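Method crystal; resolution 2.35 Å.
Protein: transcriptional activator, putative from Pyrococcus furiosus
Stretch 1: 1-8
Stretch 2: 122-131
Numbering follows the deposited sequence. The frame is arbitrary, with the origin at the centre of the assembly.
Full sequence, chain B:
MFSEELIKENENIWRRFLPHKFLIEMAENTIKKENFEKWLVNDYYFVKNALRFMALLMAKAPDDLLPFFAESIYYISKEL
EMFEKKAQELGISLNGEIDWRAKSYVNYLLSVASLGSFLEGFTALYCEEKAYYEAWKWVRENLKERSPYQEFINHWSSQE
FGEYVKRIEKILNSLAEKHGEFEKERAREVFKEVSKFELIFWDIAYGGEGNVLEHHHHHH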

# COMPACT_ATOMS: atom_id res chain seq x y z
N MSE B 1 29.67 -10.40 0.34
CA MSE B 1 29.02 -9.53 1.36
C MSE B 1 28.39 -8.33 0.68
O MSE B 1 29.06 -7.33 0.42
N PHE B 2 27.09 -8.45 0.42
CA PHE B 2 26.28 -7.44 -0.25
C PHE B 2 26.53 -6.00 0.23
O PHE B 2 26.75 -5.10 -0.58
N SER B 3 26.52 -5.81 1.55
CA SER B 3 26.73 -4.50 2.16
C SER B 3 28.01 -3.82 1.70
O SER B 3 28.00 -2.66 1.30
N GLU B 4 29.12 -4.55 1.77
CA GLU B 4 30.40 -4.02 1.36
C GLU B 4 30.42 -3.81 -0.15
O GLU B 4 31.03 -2.86 -0.64
N GLU B 5 29.70 -4.66 -0.87
CA GLU B 5 29.62 -4.52 -2.32
C GLU B 5 28.92 -3.20 -2.66
O GLU B 5 29.42 -2.41 -3.47
N LEU B 6 27.78 -2.97 -2.02
CA LEU B 6 26.99 -1.76 -2.22
C LEU B 6 27.84 -0.52 -2.01
O LEU B 6 27.84 0.39 -2.85
N ILE B 7 28.58 -0.50 -0.91
CA ILE B 7 29.44 0.63 -0.57
C ILE B 7 30.59 0.85 -1.55
O ILE B 7 30.88 1.99 -1.91
N LYS B 8 31.20 -0.24 -2.00
CA LYS B 8 32.32 -0.19 -2.93
C LYS B 8 31.97 0.44 -4.28
O LYS B 8 32.70 1.29 -4.79
N PHE B 122 14.67 -2.66 2.45
CA PHE B 122 15.67 -2.85 3.49
C PHE B 122 17.02 -2.31 3.04
O PHE B 122 17.79 -1.79 3.85
N THR B 123 17.31 -2.42 1.75
CA THR B 123 18.57 -1.90 1.22
C THR B 123 18.56 -0.38 1.38
O THR B 123 19.57 0.22 1.78
N ALA B 124 17.41 0.25 1.12
CA ALA B 124 17.30 1.71 1.27
C ALA B 124 17.51 2.11 2.74
O ALA B 124 18.14 3.13 3.02
N LEU B 125 16.98 1.29 3.65
CA LEU B 125 17.12 1.55 5.07
C LEU B 125 18.60 1.55 5.45
O LEU B 125 19.09 2.51 6.05
N TYR B 126 19.30 0.49 5.08
CA TYR B 126 20.73 0.36 5.37
C TYR B 126 21.50 1.57 4.90
O TYR B 126 22.24 2.18 5.66
N CYS B 127 21.33 1.90 3.62
CA CYS B 127 21.99 3.03 3.01
C CYS B 127 21.81 4.33 3.80
O CYS B 127 22.78 4.99 4.16
N GLU B 128 20.56 4.67 4.10
CA GLU B 128 20.23 5.88 4.86
C GLU B 128 20.87 5.93 6.26
O GLU B 128 21.31 6.99 6.72
N GLU B 129 20.85 4.81 6.97
CA GLU B 129 21.42 4.76 8.31
C GLU B 129 22.94 4.74 8.28
O GLU B 129 23.59 5.45 9.03
N LYS B 130 23.48 3.92 7.38
CA LYS B 130 24.92 3.79 7.23
C LYS B 130 25.54 5.10 6.76
O LYS B 130 26.63 5.48 7.21
N ALA B 131 24.83 5.82 5.89
CA ALA B 131 25.31 7.10 5.40
C ALA B 131 25.47 8.10 6.53
O ALA B 131 26.50 8.77 6.64

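Which side chains fill the space between the two helices? The helices cross at 65°, and their axes come no nearer than 11.6 Å, so side chains must bridge the gap. Leu6 and Ile7 from the N-terminal helix, and Thr123, Tyr126 and Lys130 from the other, direct their CA-to-CB bonds toward the opposing stretch. The latter three lie three and four residues apart, which places them along one side of their helix. Phe2 and Ser3 leave their backbone sideways, yet the t rotamer of Phe2 (chi1 -160°) brings the end of its ring nearer.

What holds the apolar part together? Tyr126, in the t rotamer, has the largest area covered and meets both Leu6 and Ile7. Both of these adopt the m,t conformation. Leu6 CD1 lies 3.9 Å from Thr123 CG2 and 4.5 Å from Tyr126 CD2, so one methyl touches two residues a helical turn apart. Ile7 CD1 sits 4.4 Å from Tyr126 CZ and 3.7 Å from Lys130 CE, packing against the aliphatic part of a lysine chain that bends at chi2 (chi1 t, chi2 p, then t and t).

How do the polar groups take part? They do so by van der Waals contact, for no hydrogen bond crosses between the stretches. Tyr126 OH is 3.5 Å from Ile7 CD1 and 3.8 Å from Ser3 CB, carbon neighbours in both cases. Thr123, an m rotamer, places OG1 3.9 Å from Phe2 CE2, at the edge of the ring and near its plane.

Where, then, are the polar needs met? Ser3 OG, Thr123 OG1 and Lys130 NZ are hydrogen-bonded elsewhere in the structure. Within each helix the backbone supplies its own bonds, such as Ile7 N to Ser3 O at 3.1 Å and Lys130 N to Tyr126 O at 2.7 Å.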

# COMPACT_ATOMS: atom_id res chain seq x y z
CB MSE B 1 30.04 -9.08 2.40
CG MSE B 1 29.45 -8.24 3.51
SE MSE B 1 30.40 -8.47 5.15
CE MSE B 1 29.47 -10.04 5.80
CB PHE B 2 24.81 -7.80 -0.10
CG PHE B 2 23.90 -7.15 -1.10
CD1 PHE B 2 24.12 -7.31 -2.46
CD2 PHE B 2 22.79 -6.42 -0.68
CE1 PHE B 2 23.23 -6.77 -3.40
CE2 PHE B 2 21.89 -5.87 -1.61
CZ PHE B 2 22.12 -6.05 -2.97
CB SER B 3 26.71 -4.61 3.68
OG SER B 3 27.72 -5.48 4.14
CB GLU B 4 31.53 -4.94 1.82
CG GLU B 4 31.71 -4.91 3.34
CD GLU B 4 32.90 -5.71 3.85
OE1 GLU B 4 33.72 -6.17 3.02
OE2 GLU B 4 33.02 -5.87 5.08
CB GLU B 5 28.82 -5.67 -2.92
CG GLU B 5 29.51 -7.02 -2.86
CD GLU B 5 28.64 -8.16 -3.37
OE1 GLU B 5 27.71 -7.91 -4.17
OE2 GLU B 5 28.89 -9.31 -2.96
CB LEU B 6 25.81 -1.74 -1.25
CG LEU B 6 24.71 -2.76 -1.52
CD1 LEU B 6 23.68 -2.69 -0.42
CD2 LEU B 6 24.06 -2.51 -2.88
CB ILE B 7 30.00 0.47 0.86
CG1 ILE B 7 28.88 0.73 1.87
CG2 ILE B 7 31.17 1.42 1.11
CD1 ILE B 7 29.24 0.39 3.29
CB LYS B 8 32.87 -1.61 -3.14
CG LYS B 8 34.10 -1.70 -4.04
CD LYS B 8 34.61 -3.14 -4.18
CE LYS B 8 33.61 -4.04 -4.89
NZ LYS B 8 34.08 -5.45 -4.97
CB PHE B 122 15.76 -4.32 3.91
CG PHE B 122 16.19 -4.51 5.34
CD1 PHE B 122 15.28 -4.39 6.37
CD2 PHE B 122 17.53 -4.74 5.66
CE1 PHE B 122 15.69 -4.49 7.70
CE2 PHE B 122 17.94 -4.84 6.98
CZ PHE B 122 17.01 -4.72 8.01
CB THR B 123 18.76 -2.29 -0.29
OG1 THR B 123 18.93 -3.70 -0.39
CG2 THR B 123 19.99 -1.63 -0.87
CB ALA B 124 15.95 2.20 0.78
CB LEU B 125 16.37 0.50 5.90
CG LEU B 125 16.57 0.63 7.41
CD1 LEU B 125 15.95 1.92 7.92
CD2 LEU B 125 15.95 -0.55 8.10
CB TYR B 126 21.32 -0.89 4.69
CG TYR B 126 22.82 -1.03 4.88
CD1 TYR B 126 23.38 -1.03 6.15
CD2 TYR B 126 23.68 -1.11 3.78
CE1 TYR B 126 24.75 -1.11 6.34
CE2 TYR B 126 25.06 -1.20 3.95
CZ TYR B 126 25.58 -1.20 5.24
OH TYR B 126 26.95 -1.27 5.43
CB CYS B 127 21.49 3.19 1.58
SG CYS B 127 22.29 4.49 0.63
CB GLU B 128 18.70 5.98 5.01
CG GLU B 128 18.22 6.68 6.30
CD GLU B 128 16.96 6.06 6.89
OE1 GLU B 128 16.51 5.00 6.42
OE2 GLU B 128 16.39 6.63 7.83
CB GLU B 129 20.89 3.56 9.10
CG GLU B 129 19.36 3.44 9.16
CD GLU B 129 18.68 4.61 9.87
OE1 GLU B 129 19.09 5.75 9.65
OE2 GLU B 129 17.71 4.41 10.62
CB LYS B 130 25.22 2.65 6.26
CG LYS B 130 26.68 2.46 5.91
CD LYS B 130 27.50 2.01 7.10
CE LYS B 130 28.92 1.73 6.68
NZ LYS B 130 29.78 1.45 7.86
CB ALA B 131 24.36 7.65 4.36